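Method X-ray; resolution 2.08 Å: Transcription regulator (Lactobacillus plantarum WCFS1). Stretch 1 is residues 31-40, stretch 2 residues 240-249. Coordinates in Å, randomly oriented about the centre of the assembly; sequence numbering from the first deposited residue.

Stretch 1 31-40: QEEAHKNGYN
Stretch 2 (240-249) FFQMGVTGVQ

The contact, 344 Å² over both sides, sets helix 31-34, which begins earlier in the chain, and the residues that follow against helix 240-249; by their CA atoms, residues 31-34 run in roughly its direction. Glu-33 and Val-245 mark the register, their CA atoms 5.3 Å apart. Glu-33 covers the most surface. Its CA-to-CB bond points toward the second helix, and chi1 t, chi2 p and chi3 24° lay the side chain against it. The methylenes supply the apolar part, with Glu-33 CG 3.5 Å from Val-248 CB, while Glu-33 OE1 lies 3.3 Å from Val-245 CG1. At the tip, Gln-249 NE2 gives Glu-33 OE2 a weak hydrogen bond of 3.4 Å (130°); Lys-36 NZ, 4.0 Å from Glu-33 OE1, adds a long salt bridge.

Val-248 (chi1 175°, t) points toward stretch 1, where its compact branched side chain suits a mixed pocket. Val-248 CG1 lies 4.1 Å from Ala-34 N, 3.8 Å from Asn-37 ND2 and 4.2 Å from Tyr-39 CD1, oblique to that ring. A type I turn, Ala-34 to Asn-37, shapes this wall; Gly-38 follows at phi 77°, which favours glycine.

Phe-241 (chi1 t, chi2 86°) starts sideways, but its ring reaches Glu-32 OE2, 3.9 Å from Phe-241 CZ at the ring edge, where slightly positive hydrogens tolerate a carboxylate oxygen.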

# COMPACT_ATOMS: atom_id res chain seq x y z
N GLN B 31 -3.61 -4.61 -15.33
CA GLN B 31 -4.88 -4.01 -15.67
C GLN B 31 -4.82 -3.27 -17.00
O GLN B 31 -5.75 -3.36 -17.81
CB GLN B 31 -5.32 -3.05 -14.55
CG GLN B 31 -6.66 -2.36 -14.79
CD GLN B 31 -6.54 -1.12 -15.66
OE1 GLN B 31 -7.54 -0.54 -16.07
NE2 GLN B 31 -5.30 -0.71 -15.93
N GLU B 32 -3.72 -2.57 -17.25
CA GLU B 32 -3.58 -1.83 -18.50
C GLU B 32 -3.38 -2.72 -19.72
O GLU B 32 -4.02 -2.52 -20.75
CB GLU B 32 -2.43 -0.83 -18.40
CG GLU B 32 -2.26 0.00 -19.67
CD GLU B 32 -1.46 1.26 -19.43
OE1 GLU B 32 -1.87 2.07 -18.58
OE2 GLU B 32 -0.42 1.44 -20.11
N GLU B 33 -2.49 -3.70 -19.60
CA GLU B 33 -2.22 -4.60 -20.71
C GLU B 33 -3.44 -5.47 -20.98
O GLU B 33 -3.70 -5.86 -22.12
CB GLU B 33 -1.01 -5.48 -20.39
CG GLU B 33 -0.46 -6.28 -21.56
CD GLU B 33 0.03 -5.41 -22.71
OE1 GLU B 33 0.38 -4.23 -22.46
OE2 GLU B 33 0.08 -5.90 -23.85
N ALA B 34 -4.19 -5.77 -19.93
CA ALA B 34 -5.39 -6.58 -20.06
C ALA B 34 -6.47 -5.81 -20.82
O ALA B 34 -7.04 -6.31 -21.79
CB ALA B 34 -5.91 -6.98 -18.69
N HIS B 35 -6.73 -4.58 -20.38
CA HIS B 35 -7.75 -3.75 -21.01
C HIS B 35 -7.30 -3.26 -22.38
O HIS B 35 -8.02 -2.53 -23.06
CB HIS B 35 -8.10 -2.56 -20.12
CG HIS B 35 -9.50 -2.07 -20.30
ND1 HIS B 35 -9.93 -1.43 -21.44
CD2 HIS B 35 -10.59 -2.15 -19.49
CE1 HIS B 35 -11.21 -1.14 -21.34
NE2 HIS B 35 -11.64 -1.57 -20.16
N LYS B 36 -6.09 -3.66 -22.79
CA LYS B 36 -5.56 -3.28 -24.09
C LYS B 36 -5.79 -4.47 -25.02
O LYS B 36 -5.74 -4.35 -26.25
CB LYS B 36 -4.07 -2.98 -24.00
CG LYS B 36 -3.45 -2.48 -25.30
CD LYS B 36 -1.99 -2.11 -25.12
CE LYS B 36 -1.82 -1.00 -24.09
NZ LYS B 36 -0.38 -0.63 -23.90
N ASN B 37 -6.03 -5.63 -24.41
CA ASN B 37 -6.31 -6.87 -25.13
C ASN B 37 -7.80 -7.15 -24.96
O ASN B 37 -8.31 -8.15 -25.46
CB ASN B 37 -5.50 -8.03 -24.53
CG ASN B 37 -4.03 -7.96 -24.87
OD1 ASN B 37 -3.63 -8.15 -26.02
ND2 ASN B 37 -3.19 -7.68 -23.87
N GLY B 38 -8.48 -6.27 -24.23
CA GLY B 38 -9.90 -6.44 -24.00
C GLY B 38 -10.21 -7.49 -22.94
O GLY B 38 -11.36 -7.87 -22.76
N TYR B 39 -9.17 -7.95 -22.25
CA TYR B 39 -9.33 -8.96 -21.20
C TYR B 39 -9.89 -8.37 -19.91
O TYR B 39 -9.78 -7.17 -19.67
CB TYR B 39 -7.98 -9.60 -20.88
CG TYR B 39 -7.32 -10.34 -22.03
CD1 TYR B 39 -5.99 -10.75 -21.93
CD2 TYR B 39 -8.02 -10.64 -23.20
CE1 TYR B 39 -5.37 -11.44 -22.96
CE2 TYR B 39 -7.41 -11.33 -24.24
CZ TYR B 39 -6.08 -11.72 -24.12
OH TYR B 39 -5.46 -12.40 -25.14
N ASN B 40 -10.49 -9.23 -19.09
CA ASN B 40 -11.05 -8.82 -17.81
C ASN B 40 -10.07 -9.28 -16.74
O ASN B 40 -9.19 -10.10 -17.02
CB ASN B 40 -12.41 -9.48 -17.58
CG ASN B 40 -13.41 -9.17 -18.68
OD1 ASN B 40 -13.73 -8.01 -18.93
ND2 ASN B 40 -13.91 -10.21 -19.34
N PHE B 240 7.98 -2.91 -11.53
CA PHE B 240 6.81 -3.75 -11.27
C PHE B 240 5.76 -3.61 -12.37
O PHE B 240 5.15 -4.60 -12.79
CB PHE B 240 6.18 -3.37 -9.92
CG PHE B 240 7.10 -3.54 -8.74
CD1 PHE B 240 7.59 -4.80 -8.39
CD2 PHE B 240 7.46 -2.44 -7.96
CE1 PHE B 240 8.42 -4.96 -7.28
CE2 PHE B 240 8.29 -2.60 -6.84
CZ PHE B 240 8.77 -3.86 -6.50
N PHE B 241 5.53 -2.38 -12.81
CA PHE B 241 4.54 -2.12 -13.84
C PHE B 241 4.82 -3.00 -15.05
O PHE B 241 3.94 -3.72 -15.54
CB PHE B 241 4.58 -0.65 -14.26
CG PHE B 241 3.42 -0.24 -15.13
CD1 PHE B 241 2.22 0.18 -14.55
CD2 PHE B 241 3.51 -0.28 -16.51
CE1 PHE B 241 1.14 0.57 -15.34
CE2 PHE B 241 2.43 0.10 -17.32
CZ PHE B 241 1.25 0.52 -16.73
N GLN B 242 6.06 -2.95 -15.53
CA GLN B 242 6.47 -3.73 -16.68
C GLN B 242 6.29 -5.23 -16.44
O GLN B 242 5.95 -5.97 -17.37
CB GLN B 242 7.92 -3.43 -17.04
CG GLN B 242 8.38 -4.11 -18.33
CD GLN B 242 7.45 -3.80 -19.50
OE1 GLN B 242 7.13 -2.64 -19.77
NE2 GLN B 242 7.03 -4.84 -20.22
N MSE B 243 6.52 -5.68 -15.21
CA MSE B 243 6.34 -7.09 -14.91
C MSE B 243 4.91 -7.46 -15.22
O MSE B 243 4.64 -8.51 -15.81
CB MSE B 243 6.62 -7.36 -13.43
CG MSE B 243 8.05 -7.16 -13.03
SE MSE B 243 8.32 -7.71 -11.21
CE MSE B 243 9.98 -6.75 -10.86
N GLY B 244 4.00 -6.58 -14.82
CA GLY B 244 2.58 -6.81 -15.05
C GLY B 244 2.21 -6.77 -16.52
O GLY B 244 1.37 -7.55 -16.98
N VAL B 245 2.82 -5.85 -17.25
CA VAL B 245 2.56 -5.72 -18.68
C VAL B 245 3.01 -7.00 -19.39
O VAL B 245 2.23 -7.64 -20.10
CB VAL B 245 3.33 -4.53 -19.29
CG1 VAL B 245 3.20 -4.54 -20.81
CG2 VAL B 245 2.77 -3.24 -18.72
N THR B 246 4.27 -7.37 -19.18
CA THR B 246 4.86 -8.56 -19.79
C THR B 246 4.09 -9.83 -19.41
O THR B 246 3.87 -10.71 -20.25
CB THR B 246 6.33 -8.71 -19.36
OG1 THR B 246 7.03 -7.49 -19.65
CG2 THR B 246 7.00 -9.86 -20.10
N GLY B 247 3.68 -9.92 -18.15
CA GLY B 247 2.94 -11.08 -17.70
C GLY B 247 1.73 -11.33 -18.57
O GLY B 247 1.52 -12.44 -19.03
N VAL B 248 0.93 -10.30 -18.80
CA VAL B 248 -0.26 -10.45 -19.63
C VAL B 248 0.12 -10.81 -21.07
O VAL B 248 -0.63 -11.50 -21.75
CB VAL B 248 -1.11 -9.17 -19.63
CG1 VAL B 248 -2.26 -9.30 -20.61
CG2 VAL B 248 -1.64 -8.91 -18.23
N GLN B 249 1.27 -10.34 -21.54
CA GLN B 249 1.70 -10.63 -22.90
C GLN B 249 2.09 -12.10 -23.06
O GLN B 249 2.03 -12.65 -24.16
CB GLN B 249 2.87 -9.73 -23.31
CG GLN B 249 2.50 -8.24 -23.35
CD GLN B 249 3.63 -7.36 -23.87
OE1 GLN B 249 4.76 -7.46 -23.42
NE2 GLN B 249 3.30 -6.49 -24.82